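Hypothetical protein (PDB 2IL5) is of unknown function but probably has the helix-grip fold of Bet v 1-like proteins, akin to Hsp90 ATPase activators, a fold that often encloses a ligand-binding cavity. Local coordinates at residues 92-97 with 102-107; 122-127 with 144-149; 109-112 with 118-121; 28-33 with 82-87; 67-70 with 74-77. All blocks are in the same frame, centred on the assembly; numbering follows the deposited sequence.

Interaction 1 (92-97 with 102-107); sequences MTIGMP and TQDVIE
Ile94 lies across from Asp104 and Ile106, where strand 89-94 pairs with strand 104-112. Its CB is 3.7 Å from Asp104 CB, and there the side chain forks. CG2 lies 3.8 Å from Asp104 OD2. CG1 stays beside the backbone N (chi1 -66°), which aims this branch at Ile106; Ile94 CG1 meets Ile106 CD1 at 3.8 Å. The tip keeps to the same methyl, with Ile94 CD1 at 4.2 Å from Ile106 CD1. Selenomethionine Met92 extends this face. It runs alongside Ile106 and points the same way, Met92 CG being 3.8 Å from Ile106 CB. Trp33 packs on Met92 and Ile106, and Phe43 on Met92 and Ile94.

Beneath these side chains the backbones are antiparallel. Met92 with Ile106 and Ile94 with Asp104 are hydrogen-bonded pairs. The last bond, Asp104 N to Ile94 O, is short at 2.6 Å and bent to 130°. On the other face Thr93 OG1 gives a hydrogen bond to Gly95 O at 2.6 Å.

The chemistry changes along the Ile94 face. One branch of Ile94 joins an apolar cluster. The other rests against a carboxylate whose two oxygens are hydrogen-bonded to Ser126 OG and Tyr124 OH of the next strand, so the paired strands carry a polar patch beside an apolar one.

Interaction 2 (122-127 with 144-149); sequences FYYRSL and KEYHDA
The rings of Tyr124 and Tyr146 meet through their hydroxyls, and the two side chains cross at about a right angle. Tyr146 OH sits at the edge of the Tyr124 ring, near its plane. Tyr124 OH and Ser126 OG both lie oblique to the Tyr146 ring. The Tyr124 ring also makes an edge-to-face contact with Phe154, further along helix 136-166.

Tyr146 is the one residue of 144-149 that reaches the strand. Its first torsion (chi1 -175°) sets the ring opposite the backbone N and extends it from the helix toward the sheet. There Tyr146 OH is hydrogen-bonded to Tyr124 OH at 2.9 Å, and either could be the donor. Ser126 OG is 2.8 Å from Tyr146 OH, a second hydrogen bond that is not settled, because the one phenol proton has both acceptors within reach. The serine also packs on the ring, with Ser126 CB 3.6 Å from Tyr146 CE2. Val14 of the edge strand touches Tyr146 as well.

Helix and sheet are thus joined here by polar groups that must share protons. If the Asp104 carboxylate is ionised, the protons of Tyr124 OH and Ser126 OG probably go to it. Tyr146 OH could then donate to only one of the two at a time.

Interaction 3 (109-112 with 118-121); sequences EFFE and TQML
Phe110 and selenomethionine Met120 lie side by side on one face of the paired strands and point the same way. Phe110 CE2 is 3.7 Å from Met120 CG. Met120 SE lies 5.3 Å from the centroid of the Phe110 ring in an oblique Met-aromatic contact, 74° off the ring normal. The end of the Met120 chain leads away toward Phe158 and Met161 of helix 136-166. Thr118 OG1 sits at the edge of the Phe110 ring, near its plane; this hydroxyl is buried and has no polar partner in the model.

Phe111 and Gln119 are also side by side on the other face, with ring and amide planes 63° apart. Gln119 NE2 is hydrogen-bonded to Glu19 of the edge strand. Leu121 comes across Phe111 at about a right angle, bringing Leu121 CD1 to 3.5 Å from Phe111 CE1.

Four backbone hydrogen bonds fix this register, two at Glu109 with Leu121 and two at Phe111 with Gln119. This is a beta hairpin of the Bet v 1-like helix-grip fold. Its Phe110 and Met120 face looks inward to the helices.

Interaction 4 (28-33 with 82-87); sequences LVYEAW and ESLVMD
Tyr30 of helix 26-32 lays one face of its ring against the backbone of residues 86-87. This is the tight part of the contact. Asp87 N stands 3.3 Å above the ring plane, over the centre. Met86 CA is 4.1 Å from the Tyr30 centroid and 27° off the normal, a CH-pi contact over the same face. Val85 O approaches obliquely, 3.2 Å from Tyr30 CE2. At the far end Tyr30 OH lies 3.7 Å from Leu84 CB. A chi1 of 178°, with CG trans to the amide N, carries the ring out from the helix and along the turn.

The Asp87 carboxylate stands nearly upright to the ring, its plane 84° from it, with Asp87 OD1 3.8 Å from Tyr30 CD1. No hydrogen bond crosses between the segments; what joins them is van der Waals and CH-pi contact.

The outer side is looser. The CB atoms of Val85 and Met86 point away from the helix, and selenomethionine Met86 is exposed. Val90 touches Tyr30 from the next strand, while Leu84 N is hydrogen-bonded to the Glu59 carboxylate.

Residues 86-87 belong to the tight connection between strands 74-85 and 89-94. Just before it, Glu82 and Ser83 both face Lys91 in a classic beta bulge. A short helix following the first strand and packing by the sheet is a feature of the Bet v 1-like helix-grip fold.

Interaction 5 (67-70 with 74-77); sequences DQQR and VNVI
Asp67 and Asn75 form an antiparallel hydrogen-bonded pair, with Asp67 N to Asn75 O and Asn75 N to Asp67 O both 2.8 Å and nearly straight. The next pair, Gln68 with Val74, is non-hydrogen-bonded. There Val74 CA approaches Asp67 O at 3.5 Å as a CA-H...O contact.

Asp67 and Asn75 put their side chains on the same face. Asp67 CB lies 4.2 Å from Asn75 CB, and Ile77 CD1 comes to 4.5 Å from Asp67 CB. The Asp67 carboxylate turns elsewhere. Its OD1 is hydrogen-bonded to Thr45 OG1 and Thr49 OG1. Two hydroxyls thus grip one oxygen of this buried side chain, which links the hairpin to the chain before strand 50-55.

The two segments are the ends of a beta hairpin, strands 62-68 and 74-85, the third and fourth strands of the Bet v 1-like sheet. Residues 69-73 connect them. A sodium ion lies about 5 Å from the Ile77 side chain.

Gln69, where strand 62-68 has given way to the loop, bends at chi2 (-80°) and crosses Asn75 obliquely. The two amide planes are 65° apart. Gln69 NE2 is 3.9 Å from Asn75 OD1, and Gln69 CG is equally far from that oxygen, so this is loose packing between amides. Val74 lies on the opposite face with Gln68. The Val74 side chain is exposed toward solvent, but it touches Val66 and Lys51, and Val74 CG1 is 4.1 Å from Asp67 O.

All five contacts belong to one antiparallel sheet and the helices packed on it. Interactions 1 and 2 touch directly: Glu107 O is 2.7 Å from Tyr123 N, a probable hydrogen bond. Interaction 3 shares strand 104-112 with interaction 1 and strand 118-128 with interaction 2. Trp33 of interaction 4 ties several contacts together: its CD1 is 3.5 Å from Phe110 CZ of interaction 3, and its CE3 is 3.9 Å from Met92 SE of interaction 1. Interaction 5 is more remote, about 30 Å from interaction 3 between centres, but Ile77 CG2 still meets Ile94 CD1 at 4.2 Å. A bound sodium ion lies about 4 Å from Gly95 and about 5 Å from the Ile77 side chain.

Interaction 1 (92-97 with 102-107)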
# COMPACT_ATOMS: atom_id res chain seq x y z
N MSE A 92 3.10 -0.91 8.13
CA MSE A 92 3.84 -1.89 7.41
C MSE A 92 4.92 -1.20 6.55
O MSE A 92 4.87 0.02 6.32
CB MSE A 92 2.90 -2.78 6.58
CG MSE A 92 2.13 -2.08 5.50
SE MSE A 92 0.72 -3.09 4.73
CE MSE A 92 1.80 -4.52 4.00
N THR A 93 5.91 -2.00 6.14
CA THR A 93 6.88 -1.57 5.14
C THR A 93 6.60 -2.13 3.72
O THR A 93 5.99 -3.22 3.53
CB THR A 93 8.34 -1.88 5.50
OG1 THR A 93 8.63 -3.25 5.22
CG2 THR A 93 8.67 -1.54 6.93
N ILE A 94 7.02 -1.32 2.76
CA ILE A 94 7.22 -1.72 1.35
C ILE A 94 8.72 -1.68 1.17
O ILE A 94 9.35 -0.64 1.26
CB ILE A 94 6.57 -0.75 0.39
CG1 ILE A 94 5.07 -0.77 0.55
CG2 ILE A 94 6.90 -1.14 -1.06
CD1 ILE A 94 4.37 -1.74 -0.45
N GLY A 95 9.33 -2.84 1.02
CA GLY A 95 10.78 -2.92 1.13
C GLY A 95 11.19 -3.64 2.39
O GLY A 95 10.57 -3.52 3.44
N MSE A 96 12.27 -4.38 2.26
CA MSE A 96 12.71 -5.30 3.26
C MSE A 96 13.85 -4.63 4.09
O MSE A 96 14.91 -4.31 3.54
CB MSE A 96 13.13 -6.58 2.53
CG MSE A 96 13.00 -7.87 3.31
SE MSE A 96 11.26 -8.28 4.10
CE MSE A 96 11.94 -9.45 5.54
N PRO A 97 13.60 -4.37 5.41
CA PRO A 97 14.60 -3.76 6.30
C PRO A 97 16.01 -4.25 6.07
O PRO A 97 16.97 -3.60 6.48
CB PRO A 97 14.12 -4.19 7.70
CG PRO A 97 12.60 -4.30 7.57
CD PRO A 97 12.30 -4.59 6.09
N THR A 102 15.91 1.33 0.00
CA THR A 102 15.18 1.70 1.24
C THR A 102 13.78 1.06 1.40
O THR A 102 13.21 0.53 0.42
CB THR A 102 15.06 3.26 1.35
OG1 THR A 102 14.14 3.61 2.38
CG2 THR A 102 14.59 3.85 0.02
N GLN A 103 13.25 1.11 2.63
CA GLN A 103 11.85 0.73 2.88
C GLN A 103 10.95 1.95 2.79
O GLN A 103 11.15 2.97 3.48
CB GLN A 103 11.61 0.12 4.26
CG GLN A 103 12.57 -0.89 4.75
CD GLN A 103 12.89 -0.64 6.21
OE1 GLN A 103 13.73 0.21 6.53
NE2 GLN A 103 12.21 -1.36 7.10
N ASP A 104 9.93 1.83 1.96
CA ASP A 104 8.79 2.69 2.06
C ASP A 104 7.95 2.30 3.30
O ASP A 104 7.93 1.16 3.75
CB ASP A 104 7.95 2.62 0.81
CG ASP A 104 8.76 2.82 -0.48
OD1 ASP A 104 9.85 3.46 -0.46
OD2 ASP A 104 8.25 2.36 -1.54
N VAL A 105 7.24 3.30 3.79
CA VAL A 105 6.43 3.18 4.98
C VAL A 105 4.99 3.38 4.59
O VAL A 105 4.67 4.32 3.92
CB VAL A 105 6.88 4.23 6.07
CG1 VAL A 105 5.79 4.46 7.12
CG2 VAL A 105 8.24 3.79 6.70
N ILE A 106 4.14 2.46 5.01
CA ILE A 106 2.68 2.65 5.01
C ILE A 106 2.13 2.72 6.46
O ILE A 106 2.44 1.87 7.27
CB ILE A 106 1.98 1.47 4.26
CG1 ILE A 106 2.19 1.64 2.74
CG2 ILE A 106 0.46 1.39 4.62
CD1 ILE A 106 1.67 0.44 1.87
N GLU A 107 1.35 3.75 6.77
CA GLU A 107 0.62 3.79 8.05
C GLU A 107 -0.83 4.09 7.71
O GLU A 107 -1.11 5.08 7.07
CB GLU A 107 1.19 4.81 9.00
CG GLU A 107 2.64 4.51 9.37
CD GLU A 107 3.34 5.55 10.17
OE1 GLU A 107 2.82 6.68 10.34
OE2 GLU A 107 4.45 5.24 10.70

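Interaction 2 (122-127 with 144-149)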
# COMPACT_ATOMS: atom_id res chain seq x y z
N PHE A 122 -4.85 6.97 5.20
CA PHE A 122 -3.67 6.31 4.67
C PHE A 122 -2.52 7.30 4.56
O PHE A 122 -2.68 8.37 3.96
CB PHE A 122 -4.02 5.65 3.30
CG PHE A 122 -2.80 5.16 2.50
CD1 PHE A 122 -2.26 3.89 2.73
CD2 PHE A 122 -2.22 5.98 1.49
CE1 PHE A 122 -1.18 3.45 1.97
CE2 PHE A 122 -1.13 5.56 0.73
CZ PHE A 122 -0.62 4.29 0.94
N TYR A 123 -1.37 6.93 5.11
CA TYR A 123 -0.15 7.72 4.98
C TYR A 123 0.95 6.86 4.36
O TYR A 123 1.11 5.74 4.76
CB TYR A 123 0.31 8.20 6.36
CG TYR A 123 1.72 8.75 6.37
CD1 TYR A 123 1.99 10.05 5.98
CD2 TYR A 123 2.81 7.96 6.79
CE1 TYR A 123 3.31 10.59 6.02
CE2 TYR A 123 4.10 8.48 6.84
CZ TYR A 123 4.35 9.81 6.45
OH TYR A 123 5.63 10.33 6.44
N TYR A 124 1.71 7.40 3.41
CA TYR A 124 2.81 6.70 2.80
C TYR A 124 4.01 7.61 2.67
O TYR A 124 3.87 8.78 2.27
CB TYR A 124 2.37 6.22 1.43
CG TYR A 124 3.43 5.72 0.44
CD1 TYR A 124 3.88 4.39 0.47
CD2 TYR A 124 3.92 6.57 -0.57
CE1 TYR A 124 4.80 3.91 -0.49
CE2 TYR A 124 4.86 6.12 -1.51
CZ TYR A 124 5.28 4.80 -1.49
OH TYR A 124 6.21 4.39 -2.43
N ARG A 125 5.19 7.06 2.99
CA ARG A 125 6.46 7.79 2.87
C ARG A 125 7.45 6.99 2.01
O ARG A 125 7.66 5.80 2.24
CB ARG A 125 7.04 8.06 4.23
CG ARG A 125 8.12 9.10 4.14
CD ARG A 125 8.76 9.45 5.45
NE ARG A 125 9.23 8.35 6.28
CZ ARG A 125 8.61 7.92 7.39
NH1 ARG A 125 7.43 8.40 7.79
NH2 ARG A 125 9.15 6.95 8.10
N SER A 126 8.04 7.65 1.02
CA SER A 126 9.03 7.00 0.16
C SER A 126 10.19 7.91 -0.16
O SER A 126 9.98 9.06 -0.49
CB SER A 126 8.39 6.57 -1.16
OG SER A 126 9.35 5.88 -1.94
N LEU A 127 11.40 7.39 -0.10
CA LEU A 127 12.61 8.18 -0.37
C LEU A 127 12.85 8.27 -1.83
O LEU A 127 12.89 7.24 -2.50
CB LEU A 127 13.84 7.49 0.23
CG LEU A 127 14.35 8.07 1.51
CD1 LEU A 127 15.52 7.24 1.92
CD2 LEU A 127 14.80 9.53 1.29
N LYS A 144 7.65 15.47 -7.54
CA LYS A 144 6.29 15.72 -7.91
C LYS A 144 5.69 14.62 -8.82
O LYS A 144 4.58 14.17 -8.57
CB LYS A 144 6.18 17.12 -8.54
CG LYS A 144 4.82 17.46 -9.12
CD LYS A 144 3.88 18.14 -8.11
CE LYS A 144 3.19 17.13 -7.15
NZ LYS A 144 1.73 17.43 -6.89
N GLU A 145 6.43 14.20 -9.84
CA GLU A 145 6.05 13.10 -10.75
C GLU A 145 5.88 11.80 -9.98
O GLU A 145 4.95 11.04 -10.22
CB GLU A 145 7.13 12.87 -11.83
CG GLU A 145 6.92 13.53 -13.16
CD GLU A 145 8.22 14.11 -13.78
OE1 GLU A 145 9.32 13.49 -13.70
OE2 GLU A 145 8.11 15.22 -14.35
N TYR A 146 6.84 11.53 -9.12
CA TYR A 146 6.81 10.35 -8.24
C TYR A 146 5.58 10.36 -7.27
O TYR A 146 4.87 9.36 -7.18
CB TYR A 146 8.16 10.18 -7.48
CG TYR A 146 8.17 8.92 -6.68
CD1 TYR A 146 8.27 7.67 -7.30
CD2 TYR A 146 8.03 8.97 -5.30
CE1 TYR A 146 8.24 6.50 -6.54
CE2 TYR A 146 7.98 7.81 -4.53
CZ TYR A 146 8.09 6.58 -5.15
OH TYR A 146 8.08 5.43 -4.37
N HIS A 147 5.33 11.48 -6.61
CA HIS A 147 4.17 11.69 -5.79
C HIS A 147 2.86 11.45 -6.53
O HIS A 147 1.97 10.77 -6.00
CB HIS A 147 4.15 13.12 -5.23
CG HIS A 147 2.93 13.43 -4.40
ND1 HIS A 147 1.76 13.91 -4.96
CD2 HIS A 147 2.70 13.34 -3.07
CE1 HIS A 147 0.86 14.10 -4.00
NE2 HIS A 147 1.40 13.75 -2.85
N ASP A 148 2.71 12.03 -7.72
CA ASP A 148 1.48 11.89 -8.49
C ASP A 148 1.26 10.46 -9.00
O ASP A 148 0.11 10.01 -9.09
CB ASP A 148 1.45 12.88 -9.69
CG ASP A 148 1.39 14.34 -9.25
OD1 ASP A 148 1.10 14.64 -8.07
OD2 ASP A 148 1.62 15.20 -10.12
N ALA A 149 2.34 9.78 -9.34
CA ALA A 149 2.32 8.37 -9.72
C ALA A 149 1.86 7.47 -8.56
O ALA A 149 1.09 6.52 -8.76
CB ALA A 149 3.73 7.92 -10.23

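Interaction 3 (109-112 with 118-121)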
# COMPACT_ATOMS: atom_id res chain seq x y z
N GLU A 109 -4.84 4.09 9.22
CA GLU A 109 -5.75 4.04 10.34
C GLU A 109 -7.22 3.95 9.90
O GLU A 109 -7.62 4.60 8.94
CB GLU A 109 -5.50 5.23 11.27
CG GLU A 109 -5.70 4.85 12.73
CD GLU A 109 -5.37 5.94 13.72
OE1 GLU A 109 -4.83 7.01 13.34
OE2 GLU A 109 -5.64 5.70 14.92
N PHE A 110 -7.99 3.13 10.63
CA PHE A 110 -9.41 2.87 10.37
C PHE A 110 -10.28 3.42 11.52
O PHE A 110 -10.10 3.03 12.67
CB PHE A 110 -9.64 1.36 10.18
CG PHE A 110 -8.66 0.71 9.26
CD1 PHE A 110 -7.53 0.07 9.76
CD2 PHE A 110 -8.82 0.81 7.88
CE1 PHE A 110 -6.57 -0.49 8.89
CE2 PHE A 110 -7.87 0.25 7.01
CZ PHE A 110 -6.75 -0.40 7.52
N PHE A 111 -11.18 4.35 11.23
CA PHE A 111 -12.11 4.88 12.23
C PHE A 111 -13.54 4.54 11.88
O PHE A 111 -13.93 4.62 10.71
CB PHE A 111 -12.00 6.41 12.34
CG PHE A 111 -10.67 6.89 12.84
CD1 PHE A 111 -9.60 7.07 11.95
CD2 PHE A 111 -10.49 7.20 14.20
CE1 PHE A 111 -8.36 7.51 12.41
CE2 PHE A 111 -9.25 7.67 14.67
CZ PHE A 111 -8.19 7.84 13.76
N GLU A 112 -14.33 4.15 12.88
CA GLU A 112 -15.77 3.94 12.69
C GLU A 112 -16.47 5.29 12.59
O GLU A 112 -16.22 6.19 13.40
CB GLU A 112 -16.35 3.16 13.85
CG GLU A 112 -17.45 2.18 13.48
CD GLU A 112 -17.61 1.07 14.52
OE1 GLU A 112 -16.75 1.03 15.45
OE2 GLU A 112 -18.58 0.27 14.41
N THR A 118 -16.55 3.00 7.84
CA THR A 118 -15.19 3.43 8.18
C THR A 118 -14.67 4.63 7.43
O THR A 118 -14.93 4.81 6.24
CB THR A 118 -14.18 2.23 8.22
OG1 THR A 118 -12.83 2.61 7.79
CG2 THR A 118 -14.66 1.11 7.44
N GLN A 119 -13.97 5.48 8.18
CA GLN A 119 -12.99 6.42 7.64
C GLN A 119 -11.60 5.80 7.61
O GLN A 119 -11.06 5.37 8.63
CB GLN A 119 -12.94 7.67 8.50
CG GLN A 119 -12.03 8.74 7.97
CD GLN A 119 -11.92 9.92 8.90
OE1 GLN A 119 -12.05 9.77 10.12
NE2 GLN A 119 -11.67 11.10 8.35
N MSE A 120 -11.01 5.76 6.42
CA MSE A 120 -9.70 5.19 6.27
C MSE A 120 -8.73 6.29 5.94
O MSE A 120 -8.88 6.97 4.92
CB MSE A 120 -9.68 4.11 5.21
CG MSE A 120 -8.34 3.40 5.07
SE MSE A 120 -8.26 2.19 3.53
CE MSE A 120 -7.86 3.41 2.10
N LEU A 121 -7.74 6.45 6.83
CA LEU A 121 -6.68 7.43 6.70
C LEU A 121 -5.32 6.74 6.42
O LEU A 121 -4.73 6.02 7.26
CB LEU A 121 -6.64 8.35 7.92
CG LEU A 121 -7.96 9.06 8.26
CD1 LEU A 121 -7.95 9.65 9.67
CD2 LEU A 121 -8.27 10.14 7.21

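Interaction 4 (28-33 with 82-87)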
# COMPACT_ATOMS: atom_id res chain seq x y z
N LEU A 28 -14.32 -4.90 8.25
CA LEU A 28 -14.29 -5.36 6.85
C LEU A 28 -13.15 -4.73 6.06
O LEU A 28 -12.48 -5.41 5.28
CB LEU A 28 -15.63 -5.17 6.14
CG LEU A 28 -16.74 -6.19 6.48
CD1 LEU A 28 -17.97 -5.84 5.70
CD2 LEU A 28 -16.36 -7.67 6.24
N VAL A 29 -12.91 -3.43 6.27
CA VAL A 29 -11.77 -2.76 5.66
C VAL A 29 -10.42 -3.24 6.22
O VAL A 29 -9.47 -3.45 5.45
CB VAL A 29 -11.88 -1.22 5.75
CG1 VAL A 29 -10.73 -0.57 4.98
CG2 VAL A 29 -13.23 -0.79 5.14
N TYR A 30 -10.34 -3.44 7.54
CA TYR A 30 -9.11 -3.90 8.19
C TYR A 30 -8.75 -5.28 7.68
O TYR A 30 -7.60 -5.55 7.40
CB TYR A 30 -9.26 -3.89 9.72
CG TYR A 30 -8.05 -4.40 10.50
CD1 TYR A 30 -7.99 -5.74 10.95
CD2 TYR A 30 -6.99 -3.54 10.82
CE1 TYR A 30 -6.88 -6.22 11.65
CE2 TYR A 30 -5.88 -4.00 11.52
CZ TYR A 30 -5.82 -5.33 11.94
OH TYR A 30 -4.71 -5.76 12.67
N GLU A 31 -9.74 -6.15 7.58
CA GLU A 31 -9.56 -7.48 7.01
C GLU A 31 -8.89 -7.47 5.61
O GLU A 31 -8.03 -8.32 5.33
CB GLU A 31 -10.90 -8.20 6.95
CG GLU A 31 -10.81 -9.71 6.65
CD GLU A 31 -12.18 -10.45 6.70
OE1 GLU A 31 -13.14 -10.08 5.98
OE2 GLU A 31 -12.28 -11.44 7.45
N ALA A 32 -9.30 -6.53 4.75
CA ALA A 32 -8.73 -6.40 3.39
C ALA A 32 -7.21 -6.31 3.38
O ALA A 32 -6.56 -6.80 2.44
CB ALA A 32 -9.33 -5.20 2.68
N TRP A 33 -6.66 -5.73 4.47
CA TRP A 33 -5.25 -5.38 4.64
C TRP A 33 -4.47 -6.49 5.30
O TRP A 33 -3.24 -6.44 5.32
CB TRP A 33 -5.08 -4.10 5.51
CG TRP A 33 -5.33 -2.79 4.75
CD1 TRP A 33 -6.56 -2.17 4.52
CD2 TRP A 33 -4.35 -1.94 4.13
NE1 TRP A 33 -6.38 -0.99 3.82
CE2 TRP A 33 -5.04 -0.83 3.56
CE3 TRP A 33 -2.95 -2.00 4.01
CZ2 TRP A 33 -4.36 0.21 2.87
CZ3 TRP A 33 -2.28 -0.96 3.30
CH2 TRP A 33 -2.98 0.12 2.75
N GLU A 82 4.76 -3.96 10.86
CA GLU A 82 5.40 -3.45 12.05
C GLU A 82 4.38 -3.34 13.19
O GLU A 82 4.67 -3.61 14.32
CB GLU A 82 6.10 -2.12 11.79
CG GLU A 82 7.01 -2.23 10.60
CD GLU A 82 8.25 -1.41 10.70
OE1 GLU A 82 8.28 -0.38 9.99
OE2 GLU A 82 9.18 -1.80 11.46
N SER A 83 3.16 -2.98 12.85
CA SER A 83 2.16 -2.71 13.82
C SER A 83 0.82 -3.17 13.26
O SER A 83 0.47 -2.86 12.12
CB SER A 83 2.15 -1.22 14.13
OG SER A 83 1.34 -1.00 15.26
N LEU A 84 0.11 -3.97 14.07
CA LEU A 84 -1.22 -4.52 13.74
C LEU A 84 -2.12 -4.35 14.95
O LEU A 84 -2.04 -5.10 15.93
CB LEU A 84 -1.11 -6.03 13.40
CG LEU A 84 -0.40 -6.36 12.08
CD1 LEU A 84 -0.08 -7.81 11.97
CD2 LEU A 84 -1.25 -5.92 10.88
N VAL A 85 -2.97 -3.33 14.91
CA VAL A 85 -3.97 -3.27 15.93
C VAL A 85 -5.37 -3.45 15.33
O VAL A 85 -5.79 -2.72 14.42
CB VAL A 85 -3.68 -2.16 17.04
CG1 VAL A 85 -2.56 -1.16 16.67
CG2 VAL A 85 -4.97 -1.54 17.69
N MSE A 86 -6.04 -4.50 15.81
CA MSE A 86 -7.33 -4.98 15.32
C MSE A 86 -8.40 -3.94 15.04
O MSE A 86 -8.83 -3.23 15.95
CB MSE A 86 -7.91 -5.98 16.29
CG MSE A 86 -9.10 -6.72 15.70
SE MSE A 86 -10.19 -7.62 17.01
CE MSE A 86 -8.81 -8.60 18.04
N ASP A 87 -8.81 -3.89 13.76
CA ASP A 87 -9.84 -2.99 13.20
C ASP A 87 -9.42 -1.53 13.29
O ASP A 87 -10.23 -0.64 13.11
CB ASP A 87 -11.23 -3.20 13.88
CG ASP A 87 -11.74 -4.59 13.74
OD1 ASP A 87 -11.32 -5.31 12.82
OD2 ASP A 87 -12.60 -4.99 14.56

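Interaction 5 (67-70 with 74-77)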
# COMPACT_ATOMS: atom_id res chain seq x y z
N ASP A 67 4.12 -10.66 -8.62
CA ASP A 67 3.06 -10.24 -9.53
C ASP A 67 3.58 -10.33 -10.96
O ASP A 67 4.66 -9.79 -11.27
CB ASP A 67 2.61 -8.80 -9.22
CG ASP A 67 1.34 -8.42 -9.96
OD1 ASP A 67 0.30 -9.11 -9.80
OD2 ASP A 67 1.36 -7.43 -10.71
N GLN A 68 2.80 -11.02 -11.80
CA GLN A 68 3.05 -11.16 -13.23
C GLN A 68 2.83 -9.87 -14.03
O GLN A 68 1.73 -9.33 -14.09
CB GLN A 68 2.16 -12.28 -13.79
CG GLN A 68 2.52 -12.75 -15.21
CD GLN A 68 3.88 -13.37 -15.28
OE1 GLN A 68 4.83 -12.76 -15.79
NE2 GLN A 68 4.00 -14.58 -14.76
N GLN A 69 3.90 -9.39 -14.65
CA GLN A 69 3.83 -8.29 -15.61
C GLN A 69 3.99 -8.83 -17.02
O GLN A 69 4.11 -10.03 -17.20
CB GLN A 69 4.95 -7.29 -15.30
CG GLN A 69 4.93 -6.75 -13.86
CD GLN A 69 3.90 -5.65 -13.71
OE1 GLN A 69 2.71 -5.91 -13.46
NE2 GLN A 69 4.35 -4.40 -13.86
N ARG A 70 4.02 -7.94 -18.01
CA ARG A 70 4.10 -8.33 -19.41
C ARG A 70 5.43 -9.02 -19.79
O ARG A 70 6.42 -8.92 -19.06
CB ARG A 70 3.79 -7.13 -20.33
CG ARG A 70 2.37 -6.63 -20.19
CD ARG A 70 2.01 -5.68 -21.29
NE ARG A 70 1.80 -6.38 -22.54
CZ ARG A 70 0.64 -6.90 -22.95
NH1 ARG A 70 0.57 -7.50 -24.12
NH2 ARG A 70 -0.45 -6.84 -22.19
N VAL A 74 8.47 -10.11 -13.90
CA VAL A 74 7.85 -10.24 -12.59
C VAL A 74 8.16 -9.00 -11.75
O VAL A 74 9.20 -8.33 -11.92
CB VAL A 74 8.30 -11.60 -11.94
CG1 VAL A 74 8.27 -11.58 -10.45
CG2 VAL A 74 7.46 -12.77 -12.49
N ASN A 75 7.21 -8.66 -10.88
CA ASN A 75 7.38 -7.70 -9.80
C ASN A 75 7.39 -8.46 -8.49
O ASN A 75 6.44 -9.20 -8.21
CB ASN A 75 6.22 -6.72 -9.75
CG ASN A 75 6.64 -5.32 -10.02
OD1 ASN A 75 7.05 -4.99 -11.15
ND2 ASN A 75 6.58 -4.47 -8.96
N VAL A 76 8.45 -8.25 -7.69
CA VAL A 76 8.53 -8.80 -6.33
C VAL A 76 8.37 -7.68 -5.30
O VAL A 76 9.05 -6.65 -5.34
CB VAL A 76 9.85 -9.62 -6.09
CG1 VAL A 76 9.85 -10.23 -4.71
CG2 VAL A 76 10.01 -10.72 -7.14
N ILE A 77 7.41 -7.87 -4.41
CA ILE A 77 7.10 -6.91 -3.41
C ILE A 77 7.18 -7.66 -2.09
O ILE A 77 6.52 -8.68 -1.88
CB ILE A 77 5.71 -6.26 -3.64
CG1 ILE A 77 5.59 -5.70 -5.05
CG2 ILE A 77 5.37 -5.21 -2.57
CD1 ILE A 77 4.64 -6.49 -6.00